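Long-range contacts in agarase (Pseudoalteromonas fuliginea, PDB 6XJ9), which probably hydrolyses the glycosidic bonds of agarose, the red-algal galactan, as a glycoside hydrolase from a marine bacterium: residues A302-I308 with G711-Y717; I666-V671 with M695-M700. One frame throughout, in Å; residues are numbered along the deposited sequence.

Interaction 1 of 2, residues A302-I308 with G711-Y717; sequences ATGIDII and GAHWFQY
G304 and W714 meet where two parallel strands pair, the N-H of W714 reaching the carbonyl oxygen of G304 in the carbonyl plane, on a lone pair, at 2.9 Å. The N-H of D306 returns to W714 O at 2.7 Å. G304 leaves room for H713: the imidazole, swung until CG stands opposite the carbonyl carbon (chi1 -72°), brings its CD2 edge in the ring plane towards G304 CA. Strands 299-305 and 709-714, side by side but first and last in chain order of a parallel run, are consistent with the seam closing the (β/α)8 barrel of GH50 agarases. The D306 carboxylate crosses H713 steeply, the two planes 72° apart, and its OD1 lies 3.2 Å from H713 CB. One water joins D306 OD1, which also accepts N435 N, to H713 ND1; H713 NE2 bonds S432, and partners at both nitrogens probably fix the turn of the imidazole. Past the strands, a non-proline cis peptide before Q716 brings F715 and Q716 against I307, whose CG1 rests 3.6 Å from F715 CE2 and 3.5 Å from Q716 OE1. I305 CG2 pushes towards the Y717 backbone, 3.3 Å from Y717 N, at the edge of the W714 indole.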
loop_
_atom_site.group_PDB
_atom_site.type_symbol
_atom_site.label_atom_id
_atom_site.label_comp_id
_atom_site.label_asym_id
_atom_site.label_seq_id
_atom_site.Cartn_x
_atom_site.Cartn_y
_atom_site.Cartn_z
ATOM N N ALA A 302 20.078 -9.411 -12.888
ATOM C CA ALA A 302 19.298 -8.636 -13.843
ATOM C C ALA A 302 17.883 -8.406 -13.319
ATOM O O ALA A 302 17.082 -9.339 -13.252
ATOM C CB ALA A 302 19.257 -9.330 -15.187
ATOM N N THR A 303 17.587 -7.149 -12.980
ATOM C CA THR A 303 16.236 -6.726 -12.659
ATOM C C THR A 303 15.858 -5.596 -13.611
ATOM O O THR A 303 16.721 -4.873 -14.115
ATOM C CB THR A 303 16.088 -6.314 -11.186
ATOM O OG1 THR A 303 16.903 -5.159 -10.966
ATOM C CG2 THR A 303 16.479 -7.418 -10.225
ATOM N N GLY A 304 14.556 -5.475 -13.886
ATOM C CA GLY A 304 14.114 -4.506 -14.872
ATOM C C GLY A 304 12.768 -4.900 -15.465
ATOM O O GLY A 304 12.116 -5.811 -14.965
ATOM N N ILE A 305 12.407 -4.221 -16.557
ATOM C CA ILE A 305 11.054 -4.174 -17.072
ATOM C C ILE A 305 11.124 -4.335 -18.586
ATOM O O ILE A 305 11.994 -3.754 -19.246
ATOM C CB ILE A 305 10.415 -2.825 -16.665
ATOM C CG1 ILE A 305 10.177 -2.719 -15.157
ATOM C CG2 ILE A 305 9.147 -2.566 -17.448
ATOM C CD1 ILE A 305 9.896 -1.308 -14.654
ATOM N N ASP A 306 10.155 -5.066 -19.141
ATOM C CA ASP A 306 10.122 -5.313 -20.570
ATOM C C ASP A 306 9.281 -4.250 -21.270
ATOM O O ASP A 306 8.483 -3.563 -20.637
ATOM C CB ASP A 306 9.523 -6.681 -20.889
ATOM C CG ASP A 306 10.205 -7.866 -20.223
ATOM O OD1 ASP A 306 11.459 -7.945 -20.281
ATOM O OD2 ASP A 306 9.471 -8.731 -19.683
ATOM N N ILE A 307 9.453 -4.160 -22.594
ATOM C CA ILE A 307 8.642 -3.301 -23.453
ATOM C C ILE A 307 8.875 -1.833 -23.070
ATOM O O ILE A 307 7.931 -1.087 -22.783
ATOM C CB ILE A 307 7.148 -3.716 -23.452
ATOM C CG1 ILE A 307 6.981 -5.235 -23.563
ATOM C CG2 ILE A 307 6.381 -2.996 -24.556
ATOM C CD1 ILE A 307 7.101 -5.764 -24.975
ATOM N N ILE A 308 10.152 -1.428 -23.082
ATOM C CA ILE A 308 10.514 -0.021 -22.962
ATOM C C ILE A 308 10.468 0.587 -24.360
ATOM O O ILE A 308 11.509 0.858 -24.961
ATOM C CB ILE A 308 11.906 0.176 -22.330
ATOM C CG1 ILE A 308 12.156 -0.741 -21.129
ATOM C CG2 ILE A 308 12.133 1.650 -21.984
ATOM C CD1 ILE A 308 11.274 -0.470 -19.949
ATOM N N GLY A 711 18.135 -13.471 -12.242
ATOM C CA GLY A 711 17.326 -12.285 -12.461
ATOM C C GLY A 711 15.973 -12.586 -13.093
ATOM O O GLY A 711 15.660 -13.729 -13.438
ATOM N N ALA A 712 15.186 -11.521 -13.233
ATOM C CA ALA A 712 13.833 -11.598 -13.761
ATOM C C ALA A 712 13.440 -10.224 -14.288
ATOM O O ALA A 712 13.769 -9.208 -13.680
ATOM C CB ALA A 712 12.879 -12.039 -12.676
ATOM N N HIS A 713 12.717 -10.221 -15.410
ATOM C CA HIS A 713 12.205 -8.996 -15.990
ATOM C C HIS A 713 10.674 -8.992 -15.905
ATOM O O HIS A 713 10.021 -9.993 -16.204
ATOM C CB HIS A 713 12.722 -8.838 -17.424
ATOM C CG HIS A 713 14.174 -8.501 -17.555
ATOM N ND1 HIS A 713 15.010 -9.186 -18.427
ATOM C CD2 HIS A 713 14.932 -7.556 -16.955
ATOM C CE1 HIS A 713 16.228 -8.689 -18.348
ATOM N NE2 HIS A 713 16.216 -7.685 -17.442
ATOM N N TRP A 714 10.124 -7.842 -15.497
ATOM C CA TRP A 714 8.698 -7.608 -15.339
ATOM C C TRP A 714 8.076 -7.223 -16.678
ATOM O O TRP A 714 8.571 -6.339 -17.382
ATOM C CB TRP A 714 8.508 -6.472 -14.312
ATOM C CG TRP A 714 7.110 -5.939 -14.253
ATOM C CD1 TRP A 714 6.524 -5.048 -15.105
ATOM C CD2 TRP A 714 6.098 -6.306 -13.298
ATOM N NE1 TRP A 714 5.229 -4.803 -14.719
ATOM C CE2 TRP A 714 4.937 -5.577 -13.625
ATOM C CE3 TRP A 714 6.073 -7.169 -12.195
ATOM C CZ2 TRP A 714 3.762 -5.680 -12.880
ATOM C CZ3 TRP A 714 4.910 -7.277 -11.462
ATOM C CH2 TRP A 714 3.773 -6.546 -11.808
ATOM N N PHE A 715 6.965 -7.873 -17.024
ATOM C CA PHE A 715 6.185 -7.488 -18.196
ATOM C C PHE A 715 4.951 -6.712 -17.736
ATOM O O PHE A 715 4.025 -7.312 -17.201
ATOM C CB PHE A 715 5.780 -8.736 -18.997
ATOM C CG PHE A 715 5.139 -8.466 -20.341
ATOM C CD1 PHE A 715 3.789 -8.150 -20.442
ATOM C CD2 PHE A 715 5.878 -8.558 -21.514
ATOM C CE1 PHE A 715 3.200 -7.913 -21.677
ATOM C CE2 PHE A 715 5.291 -8.306 -22.748
ATOM C CZ PHE A 715 3.952 -7.989 -22.830
ATOM N N GLN A 716 4.878 -5.390 -17.982
ATOM C CA GLN A 716 5.729 -4.571 -18.833
ATOM C C GLN A 716 5.725 -3.146 -18.253
ATOM O O GLN A 716 5.220 -2.916 -17.161
ATOM C CB GLN A 716 5.179 -4.599 -20.268
ATOM C CG GLN A 716 3.800 -3.955 -20.404
ATOM C CD GLN A 716 3.123 -4.017 -21.753
ATOM O OE1 GLN A 716 3.649 -4.526 -22.732
ATOM N NE2 GLN A 716 1.904 -3.514 -21.817
ATOM N N TYR A 717 6.265 -2.181 -18.999
ATOM C CA TYR A 717 6.502 -0.838 -18.485
ATOM C C TYR A 717 5.185 -0.114 -18.234
ATOM O O TYR A 717 4.933 0.402 -17.137
ATOM C CB TYR A 717 7.389 -0.055 -19.465
ATOM C CG TYR A 717 7.893 1.294 -18.992
ATOM C CD1 TYR A 717 7.988 1.620 -17.644
ATOM C CD2 TYR A 717 8.338 2.230 -19.917
ATOM C CE1 TYR A 717 8.459 2.860 -17.226
ATOM C CE2 TYR A 717 8.807 3.473 -19.522
ATOM C CZ TYR A 717 8.875 3.783 -18.175
ATOM O OH TYR A 717 9.351 5.006 -17.813
HETATM O O HOH W 1 12.949 -7.535 -11.825
HETATM O O HOH W 2 13.351 -10.171 -20.687
#

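Interaction 2 of 2, residues I666-V671 with M695-M700; sequences IGEFHV and MYTDYM
The extended chain through F669 and V671 passes beside helix 689-704 without a hydrogen bond between the two segments, the CA atoms lying 8.8 Å apart for F669 and Y699 and 6.8 Å apart for V671 and Y696. Side chains therefore carry the contact, and F669 carries most of it. With CG lodged between the backbone N and the carbonyl carbon (chi1 79°), its ring is laid on that of Y699 in an offset stack: the planes differ by only 7°, the centroids are 4.0 Å apart, and F669 CD2 sits over the centre of the tyrosine ring. The two side chains run antiparallel, each overshooting the other, which carries the phenol beyond the phenylalanine ring until Y699 OH lies 3.4 Å from F669 CB. I666 meets the same phenol from the opposite direction, at the edge of the ring, with CG2 3.5 Å from Y699 OH. That hydroxyl is also bonded to the carbonyl oxygen of A644. A leucine in place of Y699 would probably leave the F669 ring without its stacking partner and the A644 carbonyl without the hydroxyl that meets it. At the far rim of F669, Y696 comes to the ring edge, its ring turned by 25° and displaced so far that there is little face-to-face overlap, while the bent side chain of M700 places SD obliquely, 3.7 Å from F669 CZ, in a Met-aromatic contact. Farther along, V671 CG1 packs crosswise against M695, 4.0 Å from CE. W714 meets F669 edge-to-face, extending the cluster to the next strand. The aromatic cluster thus fixes a helix to the loop that leaves strand 664-666, within a β-α-β crossover to the parallel strand 709-714, the repeating connection of the (β/α)8 barrel expected for a GH50 enzyme.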
loop_
_atom_site.group_PDB
_atom_site.type_symbol
_atom_site.label_atom_id
_atom_site.label_comp_id
_atom_site.label_asym_id
_atom_site.label_seq_id
_atom_site.Cartn_x
_atom_site.Cartn_y
_atom_site.Cartn_z
ATOM N N ILE A 666 14.344 -15.182 -15.827
ATOM C CA ILE A 666 12.918 -15.048 -16.100
ATOM C C ILE A 666 12.723 -13.870 -17.056
ATOM O O ILE A 666 13.118 -12.738 -16.751
ATOM C CB ILE A 666 12.073 -14.905 -14.809
ATOM C CG1 ILE A 666 12.038 -16.191 -13.981
ATOM C CG2 ILE A 666 10.660 -14.456 -15.141
ATOM C CD1 ILE A 666 11.251 -17.326 -14.626
ATOM N N GLY A 667 12.122 -14.156 -18.214
ATOM C CA GLY A 667 11.908 -13.159 -19.257
ATOM C C GLY A 667 10.733 -12.229 -18.975
ATOM O O GLY A 667 10.773 -11.058 -19.353
ATOM N N GLU A 668 9.684 -12.781 -18.351
ATOM C CA GLU A 668 8.436 -12.076 -18.101
ATOM C C GLU A 668 7.738 -12.696 -16.894
ATOM O O GLU A 668 7.805 -13.905 -16.691
ATOM C CB GLU A 668 7.446 -12.162 -19.270
ATOM C CG GLU A 668 8.021 -11.840 -20.633
ATOM C CD GLU A 668 7.155 -12.177 -21.838
ATOM O OE1 GLU A 668 5.946 -12.417 -21.672
ATOM O OE2 GLU A 668 7.695 -12.197 -22.949
ATOM N N PHE A 669 7.096 -11.826 -16.111
ATOM C CA PHE A 669 6.166 -12.159 -15.046
ATOM C C PHE A 669 5.402 -10.878 -14.717
ATOM O O PHE A 669 5.875 -9.788 -15.031
ATOM C CB PHE A 669 6.903 -12.683 -13.805
ATOM C CG PHE A 669 7.537 -11.630 -12.932
ATOM C CD1 PHE A 669 8.765 -11.074 -13.266
ATOM C CD2 PHE A 669 6.906 -11.178 -11.783
ATOM C CE1 PHE A 669 9.361 -10.111 -12.468
ATOM C CE2 PHE A 669 7.491 -10.197 -10.993
ATOM C CZ PHE A 669 8.724 -9.667 -11.324
ATOM N N HIS A 670 4.207 -11.014 -14.130
ATOM C CA HIS A 670 3.450 -9.837 -13.745
ATOM C C HIS A 670 2.375 -10.210 -12.738
ATOM O O HIS A 670 1.977 -11.363 -12.623
ATOM C CB HIS A 670 2.830 -9.108 -14.954
ATOM C CG HIS A 670 1.386 -9.415 -15.159
ATOM N ND1 HIS A 670 0.369 -8.584 -14.675
ATOM C CD2 HIS A 670 0.780 -10.438 -15.801
ATOM C CE1 HIS A 670 -0.800 -9.097 -15.004
ATOM N NE2 HIS A 670 -0.571 -10.239 -15.714
ATOM N N VAL A 671 1.942 -9.188 -12.002
ATOM C CA VAL A 671 0.787 -9.271 -11.134
ATOM C C VAL A 671 -0.040 -8.023 -11.418
ATOM O O VAL A 671 0.515 -6.951 -11.638
ATOM C CB VAL A 671 1.183 -9.330 -9.647
ATOM C CG1 VAL A 671 -0.013 -9.647 -8.760
ATOM C CG2 VAL A 671 2.334 -10.291 -9.368
ATOM N N MET A 695 3.057 -9.131 -3.704
ATOM C CA MET A 695 3.165 -10.381 -4.434
ATOM C C MET A 695 4.370 -10.296 -5.371
ATOM O O MET A 695 5.074 -11.280 -5.576
ATOM C CB MET A 695 1.879 -10.662 -5.209
ATOM C CG MET A 695 0.756 -11.182 -4.300
ATOM S SD MET A 695 -0.785 -11.412 -5.249
ATOM C CE MET A 695 -0.285 -12.759 -6.317
ATOM N N TYR A 696 4.588 -9.107 -5.929
ATOM C CA TYR A 696 5.814 -8.788 -6.642
ATOM C C TYR A 696 7.028 -9.153 -5.789
ATOM O O TYR A 696 7.937 -9.838 -6.256
ATOM C CB TYR A 696 5.861 -7.284 -6.917
ATOM C CG TYR A 696 7.150 -6.813 -7.538
ATOM C CD1 TYR A 696 7.348 -6.933 -8.902
ATOM C CD2 TYR A 696 8.163 -6.243 -6.775
ATOM C CE1 TYR A 696 8.518 -6.498 -9.506
ATOM C CE2 TYR A 696 9.337 -5.794 -7.371
ATOM C CZ TYR A 696 9.516 -5.934 -8.738
ATOM O OH TYR A 696 10.667 -5.528 -9.356
ATOM N N THR A 697 7.043 -8.664 -4.545
ATOM C CA THR A 697 8.156 -8.861 -3.617
ATOM C C THR A 697 8.412 -10.354 -3.383
ATOM O O THR A 697 9.557 -10.800 -3.422
ATOM C CB THR A 697 7.889 -8.109 -2.303
ATOM O OG1 THR A 697 7.988 -6.727 -2.638
ATOM C CG2 THR A 697 8.869 -8.420 -1.186
ATOM N N ASP A 698 7.343 -11.116 -3.127
ATOM C CA ASP A 698 7.435 -12.555 -2.921
ATOM C C ASP A 698 8.039 -13.229 -4.149
ATOM O O ASP A 698 8.865 -14.128 -4.004
ATOM C CB ASP A 698 6.067 -13.189 -2.647
ATOM C CG ASP A 698 5.561 -12.967 -1.228
ATOM O OD1 ASP A 698 6.373 -12.546 -0.374
ATOM O OD2 ASP A 698 4.359 -13.245 -0.980
ATOM N N TYR A 699 7.588 -12.814 -5.340
ATOM C CA TYR A 699 8.009 -13.438 -6.588
ATOM C C TYR A 699 9.505 -13.210 -6.764
ATOM O O TYR A 699 10.249 -14.133 -7.078
ATOM C CB TYR A 699 7.289 -12.831 -7.802
ATOM C CG TYR A 699 7.581 -13.537 -9.106
ATOM C CD1 TYR A 699 8.798 -13.381 -9.751
ATOM C CD2 TYR A 699 6.641 -14.364 -9.701
ATOM C CE1 TYR A 699 9.075 -14.023 -10.947
ATOM C CE2 TYR A 699 6.899 -15.014 -10.899
ATOM C CZ TYR A 699 8.119 -14.841 -11.528
ATOM O OH TYR A 699 8.390 -15.488 -12.699
ATOM N N MET A 700 9.921 -11.963 -6.550
ATOM C CA MET A 700 11.308 -11.565 -6.736
ATOM C C MET A 700 12.203 -12.212 -5.678
ATOM O O MET A 700 13.357 -12.548 -5.967
ATOM C CB MET A 700 11.451 -10.037 -6.712
ATOM C CG MET A 700 11.047 -9.369 -8.043
ATOM S SD MET A 700 11.879 -10.084 -9.522
ATOM C CE MET A 700 13.597 -9.869 -9.055
#

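Both contacts are buried, and strand 709-714 belongs to interaction 1 and lies against interaction 2, yet their chemistry differs. Interaction 1 joins strands far apart in sequence, chiefly through backbone hydrogen bonds, with some side-chain packing and with polar side chains bonded to water and to surrounding loops and helices. Interaction 2 joins a loop to the helix that soon follows it, through stacked rings, sulfur and aliphatic carbon. The two meet directly: H713 N approaches I666 O at 2.9 Å and F715 N approaches F669 O at 3.0 Å, both probable hydrogen bonds. Together they illustrate how a barrel, as expected for the family, is layered: strand pairing at its wall, apolar packing between wall and helices.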